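GMP reductase (Trypanosoma brucei brucei, PDB 6JIG) probably catalyses the irreversible, NADPH-dependent deamination of GMP to IMP, which would help to balance the adenine and guanine nucleotide pools of the cell. Local coordinates at residues 308-313 against 332-337; 352-357 against 361-366; 262-267 against 297-302; 37-42 against 48-53. The protein carries 1 engineered substitution. One frame throughout, in Å; residues are numbered along the deposited sequence.

Interaction 1 of 4, residues 308-313 against 332-337; sequences LKIGVG and SAVLAC. With K (potassium ion), chain D.
I310 lays its branched side chain over A333, V334 and C337, joining the sixth strand of a TIM barrel to the main helix that follows it, 330-344. This is the strand-to-helix half of a beta-alpha-beta crossover: strand 307-310 runs up the barrel wall, helix 330-344 returns along the outside, and the short axes stand 9.5 Å apart at 152°, nearly antiparallel. The two branches of the isoleucine share the work. With CG2 anti to the backbone N and CG1 beside it (chi1 -49°), I310 CG2 reaches A333 CB at 3.9 Å and V334 CG2 at 4.1 Å, while I310 CD1 extends along the helix to C337 CB at 3.6 Å. Small A333 lets the strand come close, and C337 offers a slim, weakly polar surface that suits a buried apolar seam. Alternation along the strand sends K309 the other way, to salt bridges with D351 and D259. Beyond the strand, G311 adopts a phi of 150°, readily available to a residue without a beta carbon, and the chain turns into the loop of the metal site. G315 and the engineered A318, together with E482, S483 and G484 of a neighbouring subunit, supply five backbone oxygens to the potassium ion; the sixth is G313 O, which lies 2.8 Å from the metal.

Interaction 2 of 4, residues 352-357 against 361-366; sequences GGLRTS and SKAIGA. With 5GP (guanosine-5'-monophosphate), chain B.
S357 and S361 meet one helical turn apart at the start of helix 357-365, where S361 N donates to S357 O over 3.1 Å. The bond is fairly straight (161° at the hydrogen) and arrives close to the direction in which the carbonyl points, as expected of a first-turn i to i+4 bond. With OG beside its own backbone N (chi1 -53°), the S361 hydroxyl also faces this carbonyl; S361 OG to S357 O is 3.5 Å, weak at best, with A324 O of a neighbouring subunit as a competing acceptor. S357 turns its own hydroxyl outward to V323 O of that subunit. Serine suits both places, being small enough for a buried helix start and polar enough to bridge subunits. T356 is the N-cap, its OG1 accepting from D359 N. Two residues beyond S361, A363 turns its methyl toward the loop, and L354 CD2 rests 4.3 Å from A363 CB. Just ahead of that leucine, G353 N donates to O1P of GMP at 3.0 Å, so the same short loop links helix and nucleotide phosphate, a role that loops after the seventh and eighth strands commonly have in TIM barrels. L354 and A363 also pack on V371 of strand 370-373, helix 440-457 covers S357 and S361, and A366 abuts helix 330-344.

Interaction 3 of 4, residues 262-267 against 297-302; sequences HGHSDL and AEALID
G263 is the first residue of 262-267 to reach helix 294-302, and it meets the helix through its backbone carbonyl: G263 O lies 3.7 Å from L300 CD2. This loop follows the fourth strand of the TIM barrel, whereas the helix follows the fifth, so neighbouring beta-alpha units meet here. H264 comes next, at the centre of an inverse gamma turn in which S265 N makes a weak bond to G263 O. Its imidazole swings out anti to the backbone N (chi1 -165°), which brings H264 NE2 to 4.0 Å and H264 CD2 to 4.1 Å from A299 CB; the methyl approaches the ring obliquely. Alanine is short enough to accept so broad a group, whose ring also meets that of H24 of a neighbouring subunit. S265 then steadies the turn and starts helix 266-277 as its N-cap: OG donates to H262 O over 2.9 Å and makes a weak bond with C268 N. What joins the two segments is van der Waals packing, a carbonyl against a leucine methyl and an imidazole against an alanine methyl, so the contact itself should be rather insensitive to the histidine's ionisation.

Interaction 4 of 4, residues 37-42 against 48-53; sequences TRLSRN and PIVASN. With 5GP (guanosine-5'-monophosphate), chain B.
The pyrrolidine ring of P48 is met at CA and CB by the methyl of T37, T37 CG2 lying 3.8 Å from P48 CB, with the two side chains crossing at about a right angle. In 37-42, next to T37, the guanidinium of R38 has S40 O and N42 CA in its plane, at the edge; it is drawn over the turn by two weak bonds to R41 O, from R38 NE at 3.2 Å and R38 NH2 at 2.9 Å. T37 puts its methyl in the crowded position between backbone N and carbonyl carbon (OG1 at chi1 -166°), leaving the hydroxyl to bond D369 O, a division of labour that suits threonine. T37 and R38 belong to a small antiparallel hairpin, 37-40 with 43-45, which carries a classic beta bulge where L39 and S40 face V43, and which packs against the first strand, 49-51, of the TIM barrel. L39 CD1 meets V50 CG2 at 3.8 Å, the leucine crossing the beta-branched valine roughly perpendicularly, while I72 of the second barrel strand touches both. V50 itself is bonded through its backbone to V371 and L373 of the last strand. Just past strand 49-51, S52 OG donates to O3' of the GMP ribose over 2.8 Å.

From the N terminus the contacts come in the order 4, 3, 1, 2, each closing before the next opens, so none nests or crosses. Interaction 4 closes a hairpin and its short connection into the first barrel strand. Interaction 3 spans a longer loop through helix 266-277 and strand 285-291, interaction 1 closes the next strand-to-helix connection, and interaction 2 is a local closure into helix 357-365. Side chains bind them together: L308 packs on A297, L300 and I301 between interactions 3 and 1, V334 touches A366 between 1 and 2, and I364 reaches P48, tying 2 back to 4 where last and first strands pair.

Interaction 1 of 4, residues 308-313 against 332-337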
loop_
_atom_site.group_PDB
_atom_site.type_symbol
_atom_site.label_atom_id
_atom_site.label_comp_id
_atom_site.label_asym_id
_atom_site.label_seq_id
_atom_site.Cartn_x
_atom_site.Cartn_y
_atom_site.Cartn_z
ATOM N N LEU A 308 -20.026 -9.040 -40.364
ATOM C CA LEU A 308 -19.020 -9.836 -39.662
ATOM C C LEU A 308 -18.706 -9.197 -38.320
ATOM O O LEU A 308 -18.647 -7.968 -38.208
ATOM C CB LEU A 308 -17.720 -9.958 -40.466
ATOM C CG LEU A 308 -17.880 -10.570 -41.852
ATOM C CD1 LEU A 308 -16.586 -10.461 -42.660
ATOM C CD2 LEU A 308 -18.307 -12.016 -41.705
ATOM N N LYS A 309 -18.517 -10.023 -37.295
ATOM C CA LYS A 309 -18.137 -9.512 -35.983
ATOM C C LYS A 309 -16.700 -9.963 -35.715
ATOM O O LYS A 309 -16.403 -11.159 -35.771
ATOM C CB LYS A 309 -19.099 -9.977 -34.883
ATOM C CG LYS A 309 -18.922 -9.165 -33.571
ATOM C CD LYS A 309 -20.250 -8.907 -32.831
ATOM C CE LYS A 309 -20.842 -10.191 -32.249
ATOM N NZ LYS A 309 -19.885 -10.882 -31.293
ATOM N N ILE A 310 -15.817 -9.000 -35.459
ATOM C CA ILE A 310 -14.371 -9.214 -35.435
ATOM C C ILE A 310 -13.910 -9.159 -33.991
ATOM O O ILE A 310 -14.165 -8.166 -33.303
ATOM C CB ILE A 310 -13.616 -8.139 -36.242
ATOM C CG1 ILE A 310 -14.217 -7.945 -37.634
ATOM C CG2 ILE A 310 -12.090 -8.399 -36.241
ATOM C CD1 ILE A 310 -14.376 -9.179 -38.419
ATOM N N GLY A 311 -13.211 -10.204 -33.542
ATOM C CA GLY A 311 -12.544 -10.143 -32.252
ATOM C C GLY A 311 -12.441 -11.508 -31.601
ATOM O O GLY A 311 -13.467 -12.105 -31.268
ATOM N N VAL A 312 -11.221 -12.017 -31.429
ATOM C CA VAL A 312 -10.983 -13.279 -30.723
ATOM C C VAL A 312 -10.087 -12.958 -29.529
ATOM O O VAL A 312 -8.883 -12.724 -29.690
ATOM C CB VAL A 312 -10.361 -14.341 -31.638
ATOM C CG1 VAL A 312 -10.073 -15.644 -30.856
ATOM C CG2 VAL A 312 -11.292 -14.636 -32.807
ATOM N N GLY A 313 -10.683 -12.854 -28.342
ATOM C CA GLY A 313 -9.926 -12.641 -27.131
ATOM C C GLY A 313 -9.775 -11.248 -26.515
ATOM O O GLY A 313 -9.448 -11.159 -25.330
ATOM N N SER A 332 -4.904 -5.293 -35.755
ATOM C CA SER A 332 -4.512 -6.078 -36.919
ATOM C C SER A 332 -5.670 -6.951 -37.397
ATOM O O SER A 332 -5.799 -7.219 -38.594
ATOM C CB SER A 332 -3.303 -6.959 -36.589
ATOM O OG SER A 332 -2.139 -6.177 -36.365
ATOM N N ALA A 333 -6.494 -7.446 -36.468
ATOM C CA ALA A 333 -7.621 -8.287 -36.875
ATOM C C ALA A 333 -8.626 -7.480 -37.687
ATOM O O ALA A 333 -9.127 -7.942 -38.722
ATOM C CB ALA A 333 -8.302 -8.896 -35.649
ATOM N N VAL A 334 -8.917 -6.261 -37.234
ATOM C CA VAL A 334 -9.822 -5.370 -37.962
ATOM C C VAL A 334 -9.245 -5.028 -39.333
ATOM O O VAL A 334 -9.945 -5.069 -40.352
ATOM C CB VAL A 334 -10.101 -4.113 -37.121
ATOM C CG1 VAL A 334 -10.907 -3.056 -37.931
ATOM C CG2 VAL A 334 -10.839 -4.500 -35.835
ATOM N N LEU A 335 -7.961 -4.666 -39.381
ATOM C CA LEU A 335 -7.340 -4.340 -40.662
ATOM C C LEU A 335 -7.455 -5.493 -41.642
ATOM O O LEU A 335 -7.818 -5.296 -42.808
ATOM C CB LEU A 335 -5.871 -3.978 -40.461
ATOM C CG LEU A 335 -5.526 -2.609 -39.864
ATOM C CD1 LEU A 335 -4.042 -2.582 -39.513
ATOM C CD2 LEU A 335 -5.852 -1.469 -40.822
ATOM N N ALA A 336 -7.141 -6.709 -41.191
ATOM C CA ALA A 336 -7.116 -7.832 -42.116
ATOM C C ALA A 336 -8.526 -8.210 -42.540
ATOM O O ALA A 336 -8.770 -8.516 -43.711
ATOM C CB ALA A 336 -6.409 -9.037 -41.482
ATOM N N CYS A 337 -9.466 -8.197 -41.600
ATOM C CA CYS A 337 -10.807 -8.646 -41.945
ATOM C C CYS A 337 -11.522 -7.633 -42.827
ATOM O O CYS A 337 -12.252 -8.019 -43.752
ATOM C CB CYS A 337 -11.620 -8.918 -40.680
ATOM S SG CYS A 337 -11.070 -10.373 -39.750
HETATM K K K D . -8.938 -10.070 -22.789
#

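Interaction 2 of 4, residues 352-357 against 361-366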
loop_
_atom_site.group_PDB
_atom_site.type_symbol
_atom_site.label_atom_id
_atom_site.label_comp_id
_atom_site.label_asym_id
_atom_site.label_seq_id
_atom_site.Cartn_x
_atom_site.Cartn_y
_atom_site.Cartn_z
ATOM N N GLY A 352 -14.802 -5.704 -28.975
ATOM C CA GLY A 352 -14.002 -6.044 -27.813
ATOM C C GLY A 352 -12.724 -5.218 -27.708
ATOM O O GLY A 352 -12.104 -4.839 -28.711
ATOM N N GLY A 353 -12.306 -4.965 -26.468
ATOM C CA GLY A 353 -11.020 -4.338 -26.238
ATOM C C GLY A 353 -11.025 -2.833 -26.329
ATOM O O GLY A 353 -9.957 -2.216 -26.215
ATOM N N LEU A 354 -12.187 -2.216 -26.515
ATOM C CA LEU A 354 -12.276 -0.764 -26.614
ATOM C C LEU A 354 -12.443 -0.184 -25.220
ATOM O O LEU A 354 -13.254 -0.679 -24.432
ATOM C CB LEU A 354 -13.443 -0.351 -27.509
ATOM C CG LEU A 354 -13.257 -0.886 -28.930
ATOM C CD1 LEU A 354 -14.603 -1.001 -29.618
ATOM C CD2 LEU A 354 -12.376 0.033 -29.709
ATOM N N ARG A 355 -11.647 0.840 -24.908
ATOM C CA ARG A 355 -11.628 1.435 -23.582
ATOM C C ARG A 355 -11.986 2.908 -23.562
ATOM O O ARG A 355 -12.445 3.395 -22.523
ATOM C CB ARG A 355 -10.240 1.259 -22.938
ATOM C CG ARG A 355 -9.885 -0.200 -22.634
ATOM C CD ARG A 355 -8.373 -0.366 -22.464
ATOM N N THR A 356 -11.785 3.629 -24.669
ATOM C CA THR A 356 -11.999 5.069 -24.744
ATOM C C THR A 356 -12.605 5.392 -26.095
ATOM O O THR A 356 -12.582 4.570 -27.014
ATOM C CB THR A 356 -10.685 5.851 -24.602
ATOM O OG1 THR A 356 -9.834 5.517 -25.713
ATOM C CG2 THR A 356 -9.962 5.500 -23.299
ATOM N N SER A 357 -13.142 6.613 -26.220
ATOM C CA SER A 357 -13.601 7.063 -27.526
ATOM C C SER A 357 -12.453 7.090 -28.525
ATOM O O SER A 357 -12.669 6.844 -29.719
ATOM C CB SER A 357 -14.263 8.446 -27.426
ATOM O OG SER A 357 -13.400 9.420 -26.851
ATOM N N SER A 361 -12.297 5.717 -32.540
ATOM C CA SER A 361 -11.741 6.351 -33.735
ATOM C C SER A 361 -10.745 5.434 -34.433
ATOM O O SER A 361 -10.724 5.349 -35.666
ATOM C CB SER A 361 -11.063 7.681 -33.393
ATOM O OG SER A 361 -11.911 8.565 -32.663
ATOM N N LYS A 362 -9.886 4.759 -33.666
ATOM C CA LYS A 362 -8.913 3.873 -34.294
ATOM C C LYS A 362 -9.599 2.700 -34.982
ATOM O O LYS A 362 -9.201 2.299 -36.081
ATOM C CB LYS A 362 -7.911 3.362 -33.250
ATOM C CG LYS A 362 -7.111 4.485 -32.582
ATOM C CD LYS A 362 -6.185 3.940 -31.452
ATOM C CE LYS A 362 -5.667 5.080 -30.581
ATOM N NZ LYS A 362 -4.703 4.562 -29.534
ATOM N N ALA A 363 -10.607 2.116 -34.335
ATOM C CA ALA A 363 -11.295 0.974 -34.930
ATOM C C ALA A 363 -11.945 1.355 -36.260
ATOM O O ALA A 363 -11.808 0.640 -37.259
ATOM C CB ALA A 363 -12.333 0.430 -33.949
ATOM N N ILE A 364 -12.647 2.490 -36.289
ATOM C CA ILE A 364 -13.251 2.973 -37.535
ATOM C C ILE A 364 -12.169 3.297 -38.560
ATOM O O ILE A 364 -12.280 2.943 -39.739
ATOM C CB ILE A 364 -14.144 4.206 -37.270
ATOM C CG1 ILE A 364 -15.215 3.908 -36.221
ATOM C CG2 ILE A 364 -14.776 4.687 -38.567
ATOM C CD1 ILE A 364 -16.154 2.764 -36.597
ATOM N N GLY A 365 -11.104 3.985 -38.129
ATOM C CA GLY A 365 -9.980 4.234 -39.021
ATOM C C GLY A 365 -9.336 2.979 -39.583
ATOM O O GLY A 365 -8.823 2.990 -40.710
ATOM N N ALA A 366 -9.342 1.884 -38.821
ATOM C CA ALA A 366 -8.803 0.628 -39.326
ATOM C C ALA A 366 -9.786 -0.117 -40.236
ATOM O O ALA A 366 -9.476 -1.226 -40.688
ATOM C CB ALA A 366 -8.393 -0.277 -38.156
HETATM P P 5GP B . -15.422 -5.297 -23.921
HETATM O O1P 5GP B . -13.905 -5.221 -23.889
HETATM O O2P 5GP B . -16.043 -5.559 -22.564
HETATM O O3P 5GP B . -16.083 -4.189 -24.702
HETATM O "O5'" 5GP B . -15.658 -6.588 -24.830
HETATM C "C5'" 5GP B . -16.917 -7.235 -24.938
HETATM C "C4'" 5GP B . -16.831 -8.421 -25.877
HETATM O "O4'" 5GP B . -16.097 -9.492 -25.239
HETATM C "C3'" 5GP B . -18.151 -9.082 -26.255
HETATM O "O3'" 5GP B . -18.875 -8.365 -27.247
HETATM C "C2'" 5GP B . -17.716 -10.495 -26.680
HETATM O "O2'" 5GP B . -17.266 -10.534 -28.028
HETATM C "C1'" 5GP B . -16.486 -10.732 -25.799
HETATM N N9 5GP B . -16.752 -11.664 -24.698
HETATM C C8 5GP B . -17.722 -11.582 -23.773
HETATM N N7 5GP B . -17.583 -12.638 -22.929
HETATM C C5 5GP B . -16.504 -13.350 -23.336
HETATM C C6 5GP B . -15.874 -14.498 -22.877
HETATM O O6 5GP B . -16.313 -15.073 -21.859
HETATM N N1 5GP B . -14.801 -14.969 -23.531
HETATM C C2 5GP B . -14.319 -14.354 -24.621
HETATM N N2 5GP B . -13.234 -14.850 -25.257
HETATM N N3 5GP B . -14.901 -13.224 -25.090
HETATM C C4 5GP B . -15.987 -12.725 -24.455
#

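Interaction 3 of 4, residues 262-267 against 297-302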
loop_
_atom_site.group_PDB
_atom_site.type_symbol
_atom_site.label_atom_id
_atom_site.label_comp_id
_atom_site.label_asym_id
_atom_site.label_seq_id
_atom_site.Cartn_x
_atom_site.Cartn_y
_atom_site.Cartn_z
ATOM N N HIS A 262 -15.311 -19.125 -31.706
ATOM C CA HIS A 262 -14.488 -19.417 -32.879
ATOM C C HIS A 262 -15.396 -19.452 -34.114
ATOM O O HIS A 262 -15.870 -20.508 -34.529
ATOM C CB HIS A 262 -13.711 -20.731 -32.683
ATOM C CG HIS A 262 -12.671 -20.980 -33.732
ATOM N ND1 HIS A 262 -12.222 -19.992 -34.580
ATOM C CD2 HIS A 262 -12.023 -22.114 -34.099
ATOM C CE1 HIS A 262 -11.320 -20.498 -35.405
ATOM N NE2 HIS A 262 -11.186 -21.783 -35.140
ATOM N N GLY A 263 -15.618 -18.275 -34.709
ATOM C CA GLY A 263 -16.503 -18.142 -35.859
ATOM C C GLY A 263 -15.963 -18.739 -37.144
ATOM O O GLY A 263 -16.740 -19.007 -38.060
ATOM N N HIS A 264 -14.655 -18.970 -37.234
ATOM C CA HIS A 264 -14.082 -19.632 -38.413
ATOM C C HIS A 264 -14.165 -21.152 -38.257
ATOM O O HIS A 264 -13.166 -21.865 -38.171
ATOM C CB HIS A 264 -12.644 -19.187 -38.638
ATOM C CG HIS A 264 -12.113 -19.522 -39.999
ATOM N ND1 HIS A 264 -10.796 -19.319 -40.356
ATOM C CD2 HIS A 264 -12.725 -20.038 -41.091
ATOM C CE1 HIS A 264 -10.618 -19.701 -41.609
ATOM N NE2 HIS A 264 -11.772 -20.148 -42.075
ATOM N N SER A 265 -15.391 -21.646 -38.211
ATOM C CA SER A 265 -15.615 -23.061 -37.979
ATOM C C SER A 265 -16.807 -23.489 -38.812
ATOM O O SER A 265 -17.671 -22.678 -39.147
ATOM C CB SER A 265 -15.868 -23.347 -36.500
ATOM O OG SER A 265 -17.040 -22.664 -36.081
ATOM N N ASP A 266 -16.849 -24.781 -39.140
ATOM C CA ASP A 266 -17.983 -25.290 -39.905
ATOM C C ASP A 266 -19.293 -25.090 -39.157
ATOM O O ASP A 266 -20.332 -24.857 -39.785
ATOM C CB ASP A 266 -17.755 -26.762 -40.249
ATOM C CG ASP A 266 -16.666 -26.938 -41.291
ATOM O OD1 ASP A 266 -16.385 -25.963 -42.014
ATOM O OD2 ASP A 266 -16.082 -28.031 -41.379
ATOM N N LEU A 267 -19.261 -25.152 -37.823
ATOM C CA LEU A 267 -20.468 -24.947 -37.029
ATOM C C LEU A 267 -21.082 -23.586 -37.316
ATOM O O LEU A 267 -22.307 -23.454 -37.477
ATOM C CB LEU A 267 -20.146 -25.057 -35.538
ATOM C CG LEU A 267 -19.888 -26.442 -34.939
ATOM C CD1 LEU A 267 -19.876 -26.334 -33.430
ATOM C CD2 LEU A 267 -20.938 -27.424 -35.394
ATOM N N ALA A 297 -12.929 -14.154 -42.719
ATOM C CA ALA A 297 -13.894 -13.241 -43.329
ATOM C C ALA A 297 -14.387 -13.797 -44.658
ATOM O O ALA A 297 -15.594 -13.802 -44.939
ATOM C CB ALA A 297 -13.264 -11.858 -43.515
ATOM N N GLU A 298 -13.463 -14.275 -45.487
ATOM C CA GLU A 298 -13.837 -14.849 -46.773
ATOM C C GLU A 298 -14.831 -15.989 -46.594
ATOM O O GLU A 298 -15.837 -16.065 -47.310
ATOM C CB GLU A 298 -12.584 -15.337 -47.505
ATOM C CG GLU A 298 -12.854 -15.965 -48.874
ATOM C CD GLU A 298 -13.208 -14.930 -49.932
ATOM O OE1 GLU A 298 -12.696 -13.791 -49.833
ATOM O OE2 GLU A 298 -13.990 -15.253 -50.862
ATOM N N ALA A 299 -14.592 -16.861 -45.612
ATOM C CA ALA A 299 -15.443 -18.036 -45.447
ATOM C C ALA A 299 -16.845 -17.647 -44.991
ATOM O O ALA A 299 -17.847 -18.202 -45.471
ATOM C CB ALA A 299 -14.801 -19.010 -44.449
ATOM N N LEU A 300 -16.941 -16.718 -44.046
ATOM C CA LEU A 300 -18.258 -16.337 -43.560
ATOM C C LEU A 300 -19.018 -15.538 -44.614
ATOM O O LEU A 300 -20.232 -15.713 -44.769
ATOM C CB LEU A 300 -18.144 -15.557 -42.246
ATOM C CG LEU A 300 -17.807 -16.366 -40.977
ATOM C CD1 LEU A 300 -18.038 -15.503 -39.752
ATOM C CD2 LEU A 300 -18.650 -17.614 -40.878
ATOM N N ILE A 301 -18.321 -14.681 -45.366
ATOM C CA ILE A 301 -18.978 -13.970 -46.461
ATOM C C ILE A 301 -19.478 -14.957 -47.515
ATOM O O ILE A 301 -20.609 -14.845 -48.007
ATOM C CB ILE A 301 -18.035 -12.923 -47.075
ATOM C CG1 ILE A 301 -17.728 -11.811 -46.062
ATOM C CG2 ILE A 301 -18.658 -12.335 -48.345
ATOM C CD1 ILE A 301 -16.589 -10.920 -46.487
ATOM N N ASP A 302 -18.642 -15.933 -47.884
ATOM C CA ASP A 302 -19.058 -16.944 -48.855
ATOM C C ASP A 302 -20.233 -17.768 -48.341
ATOM O O ASP A 302 -21.034 -18.273 -49.140
ATOM C CB ASP A 302 -17.880 -17.869 -49.193
ATOM C CG ASP A 302 -16.827 -17.198 -50.066
ATOM O OD1 ASP A 302 -17.085 -16.113 -50.623
ATOM O OD2 ASP A 302 -15.723 -17.765 -50.185
#

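Interaction 4 of 4, residues 37-42 against 48-53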
loop_
_atom_site.group_PDB
_atom_site.type_symbol
_atom_site.label_atom_id
_atom_site.label_comp_id
_atom_site.label_asym_id
_atom_site.label_seq_id
_atom_site.Cartn_x
_atom_site.Cartn_y
_atom_site.Cartn_z
ATOM N N THR A 37 -23.630 4.979 -40.633
ATOM C CA THR A 37 -22.829 3.817 -40.992
ATOM C C THR A 37 -23.766 2.646 -41.250
ATOM O O THR A 37 -24.990 2.775 -41.153
ATOM C CB THR A 37 -21.807 3.493 -39.889
ATOM O OG1 THR A 37 -20.839 2.566 -40.396
ATOM C CG2 THR A 37 -22.499 2.862 -38.684
ATOM N N ARG A 38 -23.184 1.495 -41.582
ATOM C CA ARG A 38 -23.931 0.263 -41.796
ATOM C C ARG A 38 -23.576 -0.749 -40.718
ATOM O O ARG A 38 -22.391 -0.997 -40.445
ATOM C CB ARG A 38 -23.647 -0.324 -43.177
ATOM C CG ARG A 38 -23.909 0.656 -44.315
ATOM C CD ARG A 38 -24.089 -0.055 -45.644
ATOM N NE ARG A 38 -25.460 -0.527 -45.793
ATOM C CZ ARG A 38 -26.422 0.127 -46.442
ATOM N NH1 ARG A 38 -26.175 1.296 -47.029
ATOM N NH2 ARG A 38 -27.640 -0.397 -46.503
ATOM N N LEU A 39 -24.606 -1.302 -40.092
ATOM C CA LEU A 39 -24.427 -2.448 -39.219
ATOM C C LEU A 39 -24.210 -3.716 -40.031
ATOM O O LEU A 39 -23.356 -4.548 -39.693
ATOM C CB LEU A 39 -25.653 -2.588 -38.325
ATOM C CG LEU A 39 -25.675 -3.844 -37.471
ATOM C CD1 LEU A 39 -24.616 -3.736 -36.372
ATOM C CD2 LEU A 39 -27.061 -4.051 -36.883
ATOM N N SER A 40 -24.984 -3.870 -41.102
ATOM C CA SER A 40 -24.922 -5.015 -41.993
ATOM C C SER A 40 -25.366 -4.530 -43.369
ATOM O O SER A 40 -25.683 -3.351 -43.553
ATOM C CB SER A 40 -25.806 -6.168 -41.494
ATOM O OG SER A 40 -27.086 -5.700 -41.107
ATOM N N ARG A 41 -25.400 -5.453 -44.335
ATOM C CA ARG A 41 -25.641 -5.075 -45.731
ATOM C C ARG A 41 -26.888 -4.206 -45.868
ATOM O O ARG A 41 -26.897 -3.231 -46.629
ATOM C CB ARG A 41 -25.782 -6.321 -46.607
ATOM C CG ARG A 41 -24.504 -7.058 -47.039
ATOM C CD ARG A 41 -24.887 -8.050 -48.151
ATOM N NE ARG A 41 -23.952 -9.147 -48.398
ATOM C CZ ARG A 41 -22.888 -9.077 -49.204
ATOM N NH1 ARG A 41 -22.580 -7.947 -49.845
ATOM N NH2 ARG A 41 -22.117 -10.144 -49.368
ATOM N N ASN A 42 -27.943 -4.523 -45.121
ATOM C CA ASN A 42 -29.215 -3.834 -45.306
ATOM C C ASN A 42 -29.669 -3.057 -44.073
ATOM O O ASN A 42 -30.847 -2.706 -43.980
ATOM C CB ASN A 42 -30.277 -4.844 -45.741
ATOM C CG ASN A 42 -29.865 -5.587 -46.994
ATOM O OD1 ASN A 42 -29.751 -4.991 -48.061
ATOM N ND2 ASN A 42 -29.595 -6.882 -46.865
ATOM N N PRO A 48 -22.178 4.708 -34.832
ATOM C CA PRO A 48 -21.616 3.368 -35.041
ATOM C C PRO A 48 -21.421 2.549 -33.771
ATOM O O PRO A 48 -20.434 1.819 -33.686
ATOM C CB PRO A 48 -20.265 3.661 -35.715
ATOM C CG PRO A 48 -19.898 5.039 -35.262
ATOM C CD PRO A 48 -21.178 5.781 -34.976
ATOM N N ILE A 49 -22.327 2.648 -32.801
ATOM C CA ILE A 49 -22.169 2.046 -31.477
ATOM C C ILE A 49 -23.186 0.920 -31.329
ATOM O O ILE A 49 -24.389 1.141 -31.509
ATOM C CB ILE A 49 -22.369 3.081 -30.353
ATOM C CG1 ILE A 49 -21.644 4.395 -30.660
ATOM C CG2 ILE A 49 -21.914 2.498 -29.016
ATOM C CD1 ILE A 49 -20.165 4.250 -30.726
ATOM N N VAL A 50 -22.705 -0.272 -30.987
ATOM C CA VAL A 50 -23.533 -1.458 -30.781
ATOM C C VAL A 50 -23.311 -1.939 -29.352
ATOM O O VAL A 50 -22.165 -2.173 -28.944
ATOM C CB VAL A 50 -23.195 -2.570 -31.784
ATOM C CG1 VAL A 50 -24.117 -3.774 -31.586
ATOM C CG2 VAL A 50 -23.292 -2.055 -33.224
ATOM N N ALA A 51 -24.393 -2.079 -28.586
ATOM C CA ALA A 51 -24.271 -2.646 -27.245
ATOM C C ALA A 51 -24.071 -4.155 -27.317
ATOM O O ALA A 51 -24.771 -4.853 -28.053
ATOM C CB ALA A 51 -25.510 -2.326 -26.406
ATOM N N SER A 52 -23.128 -4.657 -26.524
ATOM C CA SER A 52 -22.747 -6.059 -26.572
ATOM C C SER A 52 -23.867 -6.974 -26.090
ATOM O O SER A 52 -24.534 -6.684 -25.092
ATOM C CB SER A 52 -21.510 -6.302 -25.708
ATOM O OG SER A 52 -21.125 -7.664 -25.758
ATOM N N ASN A 53 -24.022 -8.111 -26.773
ATOM C CA ASN A 53 -24.901 -9.205 -26.337
ATOM C C ASN A 53 -24.239 -9.959 -25.179
ATOM O O ASN A 53 -23.795 -11.100 -25.301
ATOM C CB ASN A 53 -25.216 -10.141 -27.495
ATOM C CG ASN A 53 -23.972 -10.565 -28.276
ATOM O OD1 ASN A 53 -23.156 -9.727 -28.676
ATOM N ND2 ASN A 53 -23.826 -11.870 -28.494
HETATM P P 5GP B . -15.422 -5.297 -23.921
HETATM O O1P 5GP B . -13.905 -5.221 -23.889
HETATM O O2P 5GP B . -16.043 -5.559 -22.564
HETATM O O3P 5GP B . -16.083 -4.189 -24.702
HETATM O "O5'" 5GP B . -15.658 -6.588 -24.830
HETATM C "C5'" 5GP B . -16.917 -7.235 -24.938
HETATM C "C4'" 5GP B . -16.831 -8.421 -25.877
HETATM O "O4'" 5GP B . -16.097 -9.492 -25.239
HETATM C "C3'" 5GP B . -18.151 -9.082 -26.255
HETATM O "O3'" 5GP B . -18.875 -8.365 -27.247
HETATM C "C2'" 5GP B . -17.716 -10.495 -26.680
HETATM O "O2'" 5GP B . -17.266 -10.534 -28.028
HETATM C "C1'" 5GP B . -16.486 -10.732 -25.799
HETATM N N9 5GP B . -16.752 -11.664 -24.698
HETATM C C8 5GP B . -17.722 -11.582 -23.773
HETATM N N7 5GP B . -17.583 -12.638 -22.929
HETATM C C5 5GP B . -16.504 -13.350 -23.336
HETATM C C6 5GP B . -15.874 -14.498 -22.877
HETATM O O6 5GP B . -16.313 -15.073 -21.859
HETATM N N1 5GP B . -14.801 -14.969 -23.531
HETATM C C2 5GP B . -14.319 -14.354 -24.621
HETATM N N2 5GP B . -13.234 -14.850 -25.257
HETATM N N3 5GP B . -14.901 -13.224 -25.090
HETATM C C4 5GP B . -15.987 -12.725 -24.455
#